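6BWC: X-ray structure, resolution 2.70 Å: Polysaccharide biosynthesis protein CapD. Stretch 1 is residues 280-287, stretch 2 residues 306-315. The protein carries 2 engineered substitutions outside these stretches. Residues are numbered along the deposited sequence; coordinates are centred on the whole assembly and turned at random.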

# COMPACT_ATOMS: atom_id res chain seq x y z
N GLU C 280 -10.12 -13.61 -34.90
CA GLU C 280 -8.68 -13.36 -35.11
C GLU C 280 -8.15 -13.97 -36.41
O GLU C 280 -7.21 -13.43 -37.02
N SER C 281 -8.74 -15.10 -36.82
CA SER C 281 -8.34 -15.77 -38.05
C SER C 281 -8.67 -14.96 -39.31
O SER C 281 -8.18 -15.31 -40.37
N LEU C 282 -9.48 -13.91 -39.19
CA LEU C 282 -9.79 -12.99 -40.31
C LEU C 282 -8.80 -11.82 -40.50
O LEU C 282 -8.81 -11.20 -41.56
N GLN C 283 -7.97 -11.53 -39.49
CA GLN C 283 -6.86 -10.53 -39.60
C GLN C 283 -5.47 -11.13 -39.55
O GLN C 283 -4.50 -10.41 -39.79
N ALA C 284 -5.37 -12.43 -39.24
CA ALA C 284 -4.08 -13.09 -38.99
C ALA C 284 -3.24 -13.38 -40.26
O ALA C 284 -3.78 -13.71 -41.31
N PHE C 285 -1.92 -13.28 -40.15
CA PHE C 285 -1.01 -13.61 -41.25
C PHE C 285 -0.43 -15.02 -41.12
O PHE C 285 -0.19 -15.48 -40.01
N GLU C 286 -0.24 -15.72 -42.24
CA GLU C 286 0.44 -17.03 -42.25
C GLU C 286 1.85 -16.88 -42.78
O GLU C 286 2.07 -16.21 -43.78
N LEU C 287 2.78 -17.50 -42.07
CA LEU C 287 4.13 -17.79 -42.55
C LEU C 287 4.20 -19.32 -42.67
O LEU C 287 3.28 -20.04 -42.20
N ALA C 306 2.99 -9.96 -47.57
CA ALA C 306 2.50 -10.44 -46.27
C ALA C 306 1.20 -11.26 -46.40
O ALA C 306 0.13 -10.70 -46.67
N LYS C 307 1.30 -12.58 -46.19
CA LYS C 307 0.22 -13.53 -46.54
C LYS C 307 -0.95 -13.58 -45.53
O LYS C 307 -0.74 -13.79 -44.35
N ARG C 308 -2.18 -13.39 -46.01
CA ARG C 308 -3.37 -13.48 -45.16
C ARG C 308 -3.70 -14.95 -44.99
O ARG C 308 -3.59 -15.73 -45.92
N ALA C 309 -4.12 -15.30 -43.79
CA ALA C 309 -4.39 -16.68 -43.40
C ALA C 309 -5.78 -17.01 -43.83
O ALA C 309 -6.56 -16.11 -44.14
N LYS C 310 -6.11 -18.30 -43.82
CA LYS C 310 -7.50 -18.72 -44.04
C LYS C 310 -8.34 -18.43 -42.78
O LYS C 310 -7.80 -18.49 -41.67
N ALA C 311 -9.63 -18.11 -42.95
CA ALA C 311 -10.58 -17.99 -41.81
C ALA C 311 -10.84 -19.37 -41.21
O ALA C 311 -10.25 -20.36 -41.62
N GLY C 312 -11.71 -19.43 -40.21
CA GLY C 312 -12.19 -20.72 -39.69
C GLY C 312 -11.61 -21.09 -38.34
O GLY C 312 -10.71 -20.43 -37.84
N PHE C 313 -12.11 -22.18 -37.79
CA PHE C 313 -11.93 -22.50 -36.40
C PHE C 313 -10.75 -23.45 -36.27
O PHE C 313 -10.87 -24.63 -36.55
N TYR C 314 -9.61 -22.90 -35.83
CA TYR C 314 -8.35 -23.63 -35.57
C TYR C 314 -8.36 -24.30 -34.19
O TYR C 314 -7.77 -23.77 -33.25
N ARG C 315 -9.02 -25.45 -34.10
CA ARG C 315 -9.07 -26.23 -32.86
C ARG C 315 -8.32 -27.53 -32.94
O ARG C 315 -8.10 -28.05 -34.03

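What holds the two backbones at the spacing into which the side chains must fit? A single beta bridge joins Phe285 to Arg308, their CA atoms 4.6 Å apart. Two hydrogen bonds make it: Ala309 N gives its proton to Ala284 O at 3.0 Å, and Glu286 N gives its own to Lys307 O at 2.9 Å. The same carbonyl also receives a CA-H...O contact, Phe285 CA to Lys307 O at 3.1 Å. Ala309 points its CB toward stretch 1, where that methyl lies 4.4 Å from Ala284 CB.

How does Glu286 fit around this methyl bump? Its CA-to-CB bond points sideways; with chi1 at m and chi2 at t, its CG packs 3.6 Å from Ala309 CB, so the aliphatic part of the acid covers the alanine. The carboxylate then reaches the polar groups beyond. Glu286 OE2 forms a long salt bridge with Lys307 NZ at 3.7 Å; the lysine is t at chi1, chi3 and chi4, with chi2 off its wells at -147°, a nearly extended arm that carries its charge to the acid. Glu286 OE1 lies 3.6 Å from Lys310 N and 3.9 Å from Tyr314 OH. That hydroxyl is committed within its own stretch, Tyr314 OH donating to Lys310 O at 3.0 Å.

Where does the large ring of Phe285 go? Its CA-to-CB bond points sideways, and with chi1 at m the ring lies along the start of stretch 2, presenting its edge to the carbonyls of Ala306 and Lys307. Phe285 CD1 is 3.7 Å from Ala306 O, while Phe285 CE1 meets the small bump of Ala306 CB at 4.0 Å. Arg308 points its CB away, yet its CG still comes within 4.4 Å of Phe285 CE1.

What fills the other end of the contact? Ser281 points toward stretch 2 in the p rotamer and is buried, its OG only 3.3 Å from Ala311 CA and 3.1 Å from Gly312 N. Its CB is 4.0 Å from Tyr314 CE2, so the small serine has the backbone of Ala311 and Gly312 on one flank and the tyrosine ring on a neighbouring one. Gly312 suits its place because, at its backbone angles, a CB would jam against the preceding carbonyl oxygen. Leu282 starts away from stretch 2, yet its m, t side chain bends back until CD2 rests 3.6 Å from Ala311 CB, adding an apolar patch beside the serine.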

# COMPACT_ATOMS: atom_id res chain seq x y z
CB GLU C 280 -7.88 -13.90 -33.93
CG GLU C 280 -7.85 -12.99 -32.72
CD GLU C 280 -7.03 -13.58 -31.60
OE1 GLU C 280 -7.19 -14.79 -31.33
OE2 GLU C 280 -6.21 -12.85 -31.02
CB SER C 281 -8.96 -17.18 -38.14
OG SER C 281 -10.31 -17.15 -38.59
CB LEU C 282 -11.21 -12.42 -40.15
CG LEU C 282 -12.33 -13.48 -40.09
CD1 LEU C 282 -13.55 -12.96 -39.34
CD2 LEU C 282 -12.72 -13.96 -41.48
CB GLN C 283 -6.92 -9.39 -38.55
CG GLN C 283 -7.92 -9.51 -37.42
CD GLN C 283 -9.32 -9.10 -37.85
OE1 GLN C 283 -9.49 -8.08 -38.51
NE2 GLN C 283 -10.31 -9.89 -37.48
CB ALA C 284 -4.32 -14.37 -38.20
CB PHE C 285 0.09 -12.55 -41.34
CG PHE C 285 -0.45 -11.18 -41.68
CD1 PHE C 285 -0.62 -10.79 -43.01
CD2 PHE C 285 -0.85 -10.31 -40.68
CE1 PHE C 285 -1.15 -9.53 -43.33
CE2 PHE C 285 -1.39 -9.05 -40.99
CZ PHE C 285 -1.54 -8.67 -42.32
CB GLU C 286 -0.26 -18.02 -43.16
CG GLU C 286 -1.32 -18.82 -42.46
CD GLU C 286 -1.82 -19.99 -43.26
OE1 GLU C 286 -3.06 -20.21 -43.36
OE2 GLU C 286 -0.95 -20.73 -43.77
CB LEU C 287 5.19 -17.28 -41.55
CG LEU C 287 5.43 -15.77 -41.44
CD1 LEU C 287 6.22 -15.44 -40.18
CD2 LEU C 287 6.14 -15.20 -42.67
CB ALA C 306 2.31 -9.26 -45.31
CB LYS C 307 0.80 -14.95 -46.73
CG LYS C 307 -0.11 -15.88 -47.54
CD LYS C 307 -0.04 -17.35 -47.13
CE LYS C 307 -1.33 -18.08 -47.53
NZ LYS C 307 -1.34 -19.54 -47.24
CB ARG C 308 -4.57 -12.75 -45.74
CG ARG C 308 -4.71 -11.30 -45.32
CD ARG C 308 -5.46 -10.51 -46.39
NE ARG C 308 -6.09 -9.27 -45.90
CZ ARG C 308 -6.66 -8.34 -46.68
NH1 ARG C 308 -6.69 -8.46 -48.02
NH2 ARG C 308 -7.20 -7.25 -46.13
CB ALA C 309 -4.26 -16.82 -41.89
CB LYS C 310 -7.58 -20.20 -44.46
CG LYS C 310 -8.83 -20.53 -45.29
CD LYS C 310 -8.75 -19.98 -46.72
CE LYS C 310 -10.10 -19.40 -47.20
NZ LYS C 310 -10.20 -19.28 -48.69
CB ALA C 311 -11.89 -17.37 -42.24
CB PHE C 313 -13.23 -23.07 -35.82
CG PHE C 313 -14.42 -22.16 -35.99
CD1 PHE C 313 -14.79 -21.28 -34.99
CD2 PHE C 313 -15.16 -22.16 -37.19
CE1 PHE C 313 -15.89 -20.43 -35.17
CE2 PHE C 313 -16.24 -21.30 -37.38
CZ PHE C 313 -16.61 -20.44 -36.36
CB TYR C 314 -7.13 -22.69 -35.69
CG TYR C 314 -6.86 -22.21 -37.11
CD1 TYR C 314 -5.84 -22.76 -37.88
CD2 TYR C 314 -7.63 -21.20 -37.68
CE1 TYR C 314 -5.60 -22.32 -39.17
CE2 TYR C 314 -7.40 -20.75 -38.97
CZ TYR C 314 -6.39 -21.31 -39.72
OH TYR C 314 -6.16 -20.86 -41.00
CB ARG C 315 -10.48 -26.66 -32.51
CG ARG C 315 -11.59 -25.70 -32.83
CD ARG C 315 -12.89 -26.33 -32.35
NE ARG C 315 -13.90 -25.30 -32.24
CZ ARG C 315 -14.93 -25.33 -31.41
NH1 ARG C 315 -15.13 -26.38 -30.61
NH2 ARG C 315 -15.77 -24.30 -31.40